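Local coordinates for protein quinoline 2-oxidoreductase large subunit (Pseudomonas putida, PDB 1T3Q) that forms the large, molybdenum-carrying subunit of quinoline 2-oxidoreductase, binding molybdopterin cytosine dinucleotide and probably hydroxylating quinoline next to its ring nitrogen, at residues T214-L219 / E241-V246; T488-P493 / A608-D613. All coordinates share one frame; numbering follows the deposited sequence.

Interaction 1. Residues T214-L219 / E241-V246; sequences TQQLIL and EHLIEV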
loop_
_atom_site.group_PDB
_atom_site.type_symbol
_atom_site.label_atom_id
_atom_site.label_comp_id
_atom_site.label_asym_id
_atom_site.label_seq_id
_atom_site.Cartn_x
_atom_site.Cartn_y
_atom_site.Cartn_z
ATOM N N THR B 214 -2.280 -15.844 -4.475
ATOM C CA THR B 214 -3.044 -15.795 -3.230
ATOM C C THR B 214 -4.535 -15.805 -3.539
ATOM O O THR B 214 -5.361 -15.971 -2.641
ATOM C CB THR B 214 -2.743 -14.517 -2.412
ATOM O OG1 THR B 214 -3.097 -13.364 -3.187
ATOM C CG2 THR B 214 -1.270 -14.451 -2.030
ATOM N N GLN B 215 -4.865 -15.624 -4.813
ATOM C CA GLN B 215 -6.251 -15.581 -5.269
ATOM C C GLN B 215 -6.987 -14.405 -4.641
ATOM O O GLN B 215 -8.213 -14.412 -4.527
ATOM C CB GLN B 215 -6.967 -16.892 -4.932
ATOM C CG GLN B 215 -6.486 -18.077 -5.754
ATOM C CD GLN B 215 -7.046 -19.394 -5.258
ATOM O OE1 GLN B 215 -8.261 -19.582 -5.192
ATOM N NE2 GLN B 215 -6.158 -20.316 -4.902
ATOM N N GLN B 216 -6.234 -13.391 -4.232
ATOM C CA GLN B 216 -6.844 -12.219 -3.623
ATOM C C GLN B 216 -6.930 -11.053 -4.601
ATOM O O GLN B 216 -6.044 -10.848 -5.437
ATOM C CB GLN B 216 -6.065 -11.804 -2.373
ATOM C CG GLN B 216 -6.037 -12.885 -1.301
ATOM C CD GLN B 216 -5.297 -12.452 -0.054
ATOM O OE1 GLN B 216 -4.179 -11.943 -0.126
ATOM N NE2 GLN B 216 -5.915 -12.661 1.101
ATOM N N LEU B 217 -8.014 -10.298 -4.483
ATOM C CA LEU B 217 -8.266 -9.148 -5.335
ATOM C C LEU B 217 -8.386 -7.872 -4.518
ATOM O O LEU B 217 -9.104 -7.832 -3.515
ATOM C CB LEU B 217 -9.571 -9.352 -6.112
ATOM C CG LEU B 217 -10.194 -8.119 -6.788
ATOM C CD1 LEU B 217 -9.328 -7.665 -7.963
ATOM C CD2 LEU B 217 -11.597 -8.453 -7.274
ATOM N N ILE B 218 -7.674 -6.834 -4.940
ATOM C CA ILE B 218 -7.778 -5.540 -4.278
ATOM C C ILE B 218 -8.331 -4.608 -5.345
ATOM O O ILE B 218 -7.773 -4.511 -6.439
ATOM C CB ILE B 218 -6.410 -4.978 -3.823
ATOM C CG1 ILE B 218 -5.787 -5.882 -2.759
ATOM C CG2 ILE B 218 -6.597 -3.568 -3.255
ATOM C CD1 ILE B 218 -4.424 -5.396 -2.275
ATOM N N LEU B 219 -9.441 -3.954 -5.042
ATOM C CA LEU B 219 -10.044 -3.016 -5.968
ATOM C C LEU B 219 -10.067 -1.630 -5.353
ATOM O O LEU B 219 -10.765 -1.396 -4.360
ATOM C CB LEU B 219 -11.481 -3.423 -6.309
ATOM C CG LEU B 219 -12.272 -2.390 -7.127
ATOM C CD1 LEU B 219 -11.618 -2.185 -8.490
ATOM C CD2 LEU B 219 -13.711 -2.869 -7.301
ATOM N N GLU B 241 -16.052 -13.701 -1.671
ATOM C CA GLU B 241 -16.047 -12.390 -1.028
ATOM C C GLU B 241 -14.896 -12.107 -0.076
ATOM O O GLU B 241 -14.384 -10.985 -0.036
ATOM C CB GLU B 241 -17.376 -12.164 -0.294
ATOM C CG GLU B 241 -17.613 -10.717 0.104
ATOM C CD GLU B 241 -18.949 -10.501 0.798
ATOM O OE1 GLU B 241 -19.324 -9.326 0.998
ATOM O OE2 GLU B 241 -19.616 -11.500 1.148
ATOM N N HIS B 242 -14.484 -13.107 0.695
ATOM C CA HIS B 242 -13.408 -12.893 1.649
ATOM C C HIS B 242 -12.061 -12.664 0.970
ATOM O O HIS B 242 -11.115 -12.199 1.601
ATOM C CB HIS B 242 -13.311 -14.079 2.613
ATOM C CG HIS B 242 -13.090 -15.395 1.936
ATOM N ND1 HIS B 242 -12.073 -16.252 2.292
ATOM C CD2 HIS B 242 -13.778 -16.018 0.950
ATOM C CE1 HIS B 242 -12.146 -17.349 1.558
ATOM N NE2 HIS B 242 -13.173 -17.232 0.737
ATOM N N LEU B 243 -11.977 -12.992 -0.315
ATOM C CA LEU B 243 -10.735 -12.812 -1.061
ATOM C C LEU B 243 -10.734 -11.475 -1.795
ATOM O O LEU B 243 -9.914 -11.242 -2.682
ATOM C CB LEU B 243 -10.546 -13.954 -2.067
ATOM C CG LEU B 243 -10.475 -15.349 -1.442
ATOM C CD1 LEU B 243 -10.258 -16.404 -2.520
ATOM C CD2 LEU B 243 -9.338 -15.383 -0.436
ATOM N N ILE B 244 -11.661 -10.601 -1.425
ATOM C CA ILE B 244 -11.753 -9.293 -2.057
ATOM C C ILE B 244 -11.671 -8.165 -1.041
ATOM O O ILE B 244 -12.311 -8.213 0.014
ATOM C CB ILE B 244 -13.091 -9.101 -2.798
ATOM C CG1 ILE B 244 -13.291 -10.191 -3.854
ATOM C CG2 ILE B 244 -13.124 -7.718 -3.448
ATOM C CD1 ILE B 244 -14.637 -10.093 -4.577
ATOM N N GLU B 245 -10.872 -7.153 -1.361
ATOM C CA GLU B 245 -10.776 -5.979 -0.507
ATOM C C GLU B 245 -10.987 -4.771 -1.398
ATOM O O GLU B 245 -10.388 -4.666 -2.469
ATOM C CB GLU B 245 -9.409 -5.838 0.163
ATOM C CG GLU B 245 -9.323 -4.535 0.973
ATOM C CD GLU B 245 -7.938 -4.223 1.508
ATOM O OE1 GLU B 245 -7.797 -3.210 2.231
ATOM O OE2 GLU B 245 -6.990 -4.978 1.213
ATOM N N VAL B 246 -11.857 -3.872 -0.968
ATOM C CA VAL B 246 -12.100 -2.658 -1.724
ATOM C C VAL B 246 -11.476 -1.526 -0.914
ATOM O O VAL B 246 -11.656 -1.461 0.297
ATOM C CB VAL B 246 -13.603 -2.404 -1.910
ATOM C CG1 VAL B 246 -13.840 -0.987 -2.420
ATOM C CG2 VAL B 246 -14.175 -3.426 -2.906
#
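The carbonyl oxygen E245 O is gripped twice by the neighbouring strand: L219 N donates a hydrogen bond of 2.8 Å, straight at 168°, and I218 CA adds a CA-H...O contact of 3.3 Å. The same pairing recurs at L243 O, which takes L217 N at 2.8 Å and the CA-H of Q216. In return L217 O accepts E245 N at 2.9 Å. A donor and an acceptor of L217 thus reach residues 243 and 245, the ladder of a parallel pair, and the strand axes run 12° apart. Just before it, Q215 and Q216 both face E211 in a G1 beta bulge. L243 lies against this bulge, with CD1 3.5 Å from Q215 O; its CG is set beside the backbone N (chi1 -60°) and sits over the centre of the H242 ring. On the L217 face, L217 and I244 point the same way side by side, CD2 of L217 being 4.2 Å from CG2 of I244; helices 226-237 and 263-275 pack on this face. On the other face lie I218 and E245. The geometry is that of a beta-alpha-beta crossover through helix 226-237, with the backbone atoms of L217, L219, L243 and E245 named above paired in the ladder, apolar branches given to the helices and the E245 carboxylate, on the opposite face, paired with R247 and S535.

Interaction 2. Residues T488-P493 / A608-D613; sequences TVRIDP and AAYFAD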
loop_
_atom_site.group_PDB
_atom_site.type_symbol
_atom_site.label_atom_id
_atom_site.label_comp_id
_atom_site.label_asym_id
_atom_site.label_seq_id
_atom_site.Cartn_x
_atom_site.Cartn_y
_atom_site.Cartn_z
ATOM N N THR B 488 -16.151 0.196 14.257
ATOM C CA THR B 488 -15.313 -0.439 15.246
ATOM C C THR B 488 -14.590 0.669 15.983
ATOM O O THR B 488 -14.208 1.678 15.388
ATOM C CB THR B 488 -14.287 -1.393 14.600
ATOM O OG1 THR B 488 -14.981 -2.468 13.952
ATOM C CG2 THR B 488 -13.358 -1.968 15.655
ATOM N N VAL B 489 -14.441 0.488 17.288
ATOM C CA VAL B 489 -13.757 1.464 18.114
ATOM C C VAL B 489 -12.809 0.722 19.030
ATOM O O VAL B 489 -13.200 -0.231 19.710
ATOM C CB VAL B 489 -14.750 2.287 18.972
ATOM C CG1 VAL B 489 -13.984 3.186 19.935
ATOM C CG2 VAL B 489 -15.632 3.133 18.074
ATOM N N ARG B 490 -11.552 1.148 19.023
ATOM C CA ARG B 490 -10.537 0.557 19.871
ATOM C C ARG B 490 -9.911 1.658 20.696
ATOM O O ARG B 490 -9.600 2.728 20.177
ATOM C CB ARG B 490 -9.425 -0.100 19.041
ATOM C CG ARG B 490 -8.241 -0.590 19.886
ATOM C CD ARG B 490 -7.151 -1.213 19.013
ATOM N NE ARG B 490 -6.475 -0.208 18.194
ATOM C CZ ARG B 490 -5.779 -0.479 17.094
ATOM N NH1 ARG B 490 -5.660 -1.730 16.666
ATOM N NH2 ARG B 490 -5.211 0.505 16.412
ATOM N N ILE B 491 -9.745 1.400 21.982
ATOM C CA ILE B 491 -9.085 2.365 22.839
ATOM C C ILE B 491 -7.670 1.828 22.881
ATOM O O ILE B 491 -7.434 0.731 23.380
ATOM C CB ILE B 491 -9.658 2.380 24.269
ATOM C CG1 ILE B 491 -11.145 2.742 24.235
ATOM C CG2 ILE B 491 -8.879 3.395 25.117
ATOM C CD1 ILE B 491 -11.821 2.720 25.608
ATOM N N ASP B 492 -6.730 2.579 22.324
ATOM C CA ASP B 492 -5.346 2.142 22.320
ATOM C C ASP B 492 -4.793 2.202 23.750
ATOM O O ASP B 492 -5.261 2.996 24.568
ATOM C CB ASP B 492 -4.553 3.018 21.343
ATOM C CG ASP B 492 -5.096 2.916 19.923
ATOM O OD1 ASP B 492 -4.966 1.831 19.318
ATOM O OD2 ASP B 492 -5.675 3.903 19.419
ATOM N N PRO B 493 -3.801 1.353 24.070
ATOM C CA PRO B 493 -3.173 1.279 25.394
ATOM C C PRO B 493 -2.813 2.605 26.061
ATOM O O PRO B 493 -3.009 2.762 27.264
ATOM C CB PRO B 493 -1.947 0.410 25.145
ATOM C CG PRO B 493 -2.425 -0.529 24.090
ATOM C CD PRO B 493 -3.166 0.397 23.143
ATOM N N ALA B 608 -4.304 0.088 32.865
ATOM C CA ALA B 608 -4.572 -1.048 33.742
ATOM C C ALA B 608 -5.407 -2.119 33.041
ATOM O O ALA B 608 -5.213 -3.309 33.271
ATOM C CB ALA B 608 -5.294 -0.570 35.016
ATOM N N ALA B 609 -6.341 -1.700 32.193
ATOM C CA ALA B 609 -7.180 -2.658 31.478
ATOM C C ALA B 609 -6.312 -3.562 30.614
ATOM O O ALA B 609 -6.531 -4.773 30.538
ATOM C CB ALA B 609 -8.204 -1.926 30.609
ATOM N N TYR B 610 -5.319 -2.966 29.965
ATOM C CA TYR B 610 -4.418 -3.715 29.099
ATOM C C TYR B 610 -3.338 -4.497 29.821
ATOM O O TYR B 610 -3.135 -5.683 29.557
ATOM C CB TYR B 610 -3.706 -2.780 28.112
ATOM C CG TYR B 610 -4.468 -2.493 26.841
ATOM C CD1 TYR B 610 -5.339 -1.408 26.752
ATOM C CD2 TYR B 610 -4.328 -3.323 25.726
ATOM C CE1 TYR B 610 -6.053 -1.159 25.582
ATOM C CE2 TYR B 610 -5.035 -3.086 24.561
ATOM C CZ TYR B 610 -5.895 -2.007 24.492
ATOM O OH TYR B 610 -6.604 -1.782 23.342
ATOM N N PHE B 611 -2.661 -3.825 30.748
ATOM C CA PHE B 611 -1.512 -4.408 31.422
ATOM C C PHE B 611 -1.494 -4.627 32.931
ATOM O O PHE B 611 -0.426 -4.880 33.479
ATOM C CB PHE B 611 -0.284 -3.572 31.044
ATOM C CG PHE B 611 -0.210 -3.230 29.578
ATOM C CD1 PHE B 611 -0.185 -1.904 29.160
ATOM C CD2 PHE B 611 -0.152 -4.237 28.615
ATOM C CE1 PHE B 611 -0.101 -1.581 27.802
ATOM C CE2 PHE B 611 -0.068 -3.925 27.256
ATOM C CZ PHE B 611 -0.042 -2.595 26.851
ATOM N N ALA B 612 -2.633 -4.533 33.609
ATOM C CA ALA B 612 -2.644 -4.744 35.059
ATOM C C ALA B 612 -3.756 -5.703 35.470
ATOM O O ALA B 612 -4.743 -5.316 36.090
ATOM C CB ALA B 612 -2.792 -3.413 35.787
ATOM N N ASP B 613 -3.557 -6.962 35.099
ATOM C CA ASP B 613 -4.458 -8.078 35.363
ATOM C C ASP B 613 -5.061 -8.099 36.775
ATOM O O ASP B 613 -6.233 -8.429 36.961
ATOM C CB ASP B 613 -3.664 -9.365 35.100
ATOM C CG ASP B 613 -4.444 -10.613 35.391
ATOM O OD1 ASP B 613 -4.720 -10.881 36.577
ATOM O OD2 ASP B 613 -4.774 -11.335 34.429
#
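Y610, in helix 602-611, reaches to I491 and P493, and each stage of its side chain has a partner. CB starts over the centre of the F611 ring, 3.6 Å above its plane. Beyond it the ring plane is turned perpendicular to the plane of CA, CB and CG (chi2 90°), with one face toward P493: CG of the proline is 3.6 Å from the centroid of the Y610 ring and only 8° off the normal, a CH-pi contact. Around the ring, CD1 of Y610 meets P493 CA at 3.7 Å, while CE2 of Y610 lies equally near P493 CG. At the tip OH donates to I491 O over 2.6 Å, a short bond reached near the ring plane, the hydroxyl being tilted 22° out of the carbonyl plane. An alanine in place of Y610 would probably open a gap over P493 and leave I491 O without its hydroxyl partner. R490 CG passes 4.0 Å from Y610 OH. F611 CE1 adds a contact 3.8 Å from P493 CB. R490 NE forms a salt bridge with D492 OD1, as a hydrogen bond a weak one; R230 of the second subunit shares that oxygen, and T498 takes OD2. Helix 602-611 is thereby fixed to the exit of strand 486-491, an inner strand between 497-501 and 625-629, while the I491 side chain packs on V564 and V568 of helix 549-576 and on F602 and V606.

Within one chain the two contacts do not touch: their centres are 31 Å apart and their nearest atoms about 14 Å, and they belong to the first and the second molybdopterin cofactor-binding domain. Across the interface with the second copy of this subunit, however, they come together. D492 of interaction 2 forms a salt bridge with R230 of the second subunit, and R490 hydrogen-bonds T536 O there; both partners also bond the 241-246 segment of their own chain. E241 of interaction 1 likewise reaches T494 and packs on P493 of the second subunit. Of the molybdenum pocket, Q224 comes soon after strand 216-221 and F255 and G256 soon after strand 244-247; neither contact itself contains a residue of that pocket.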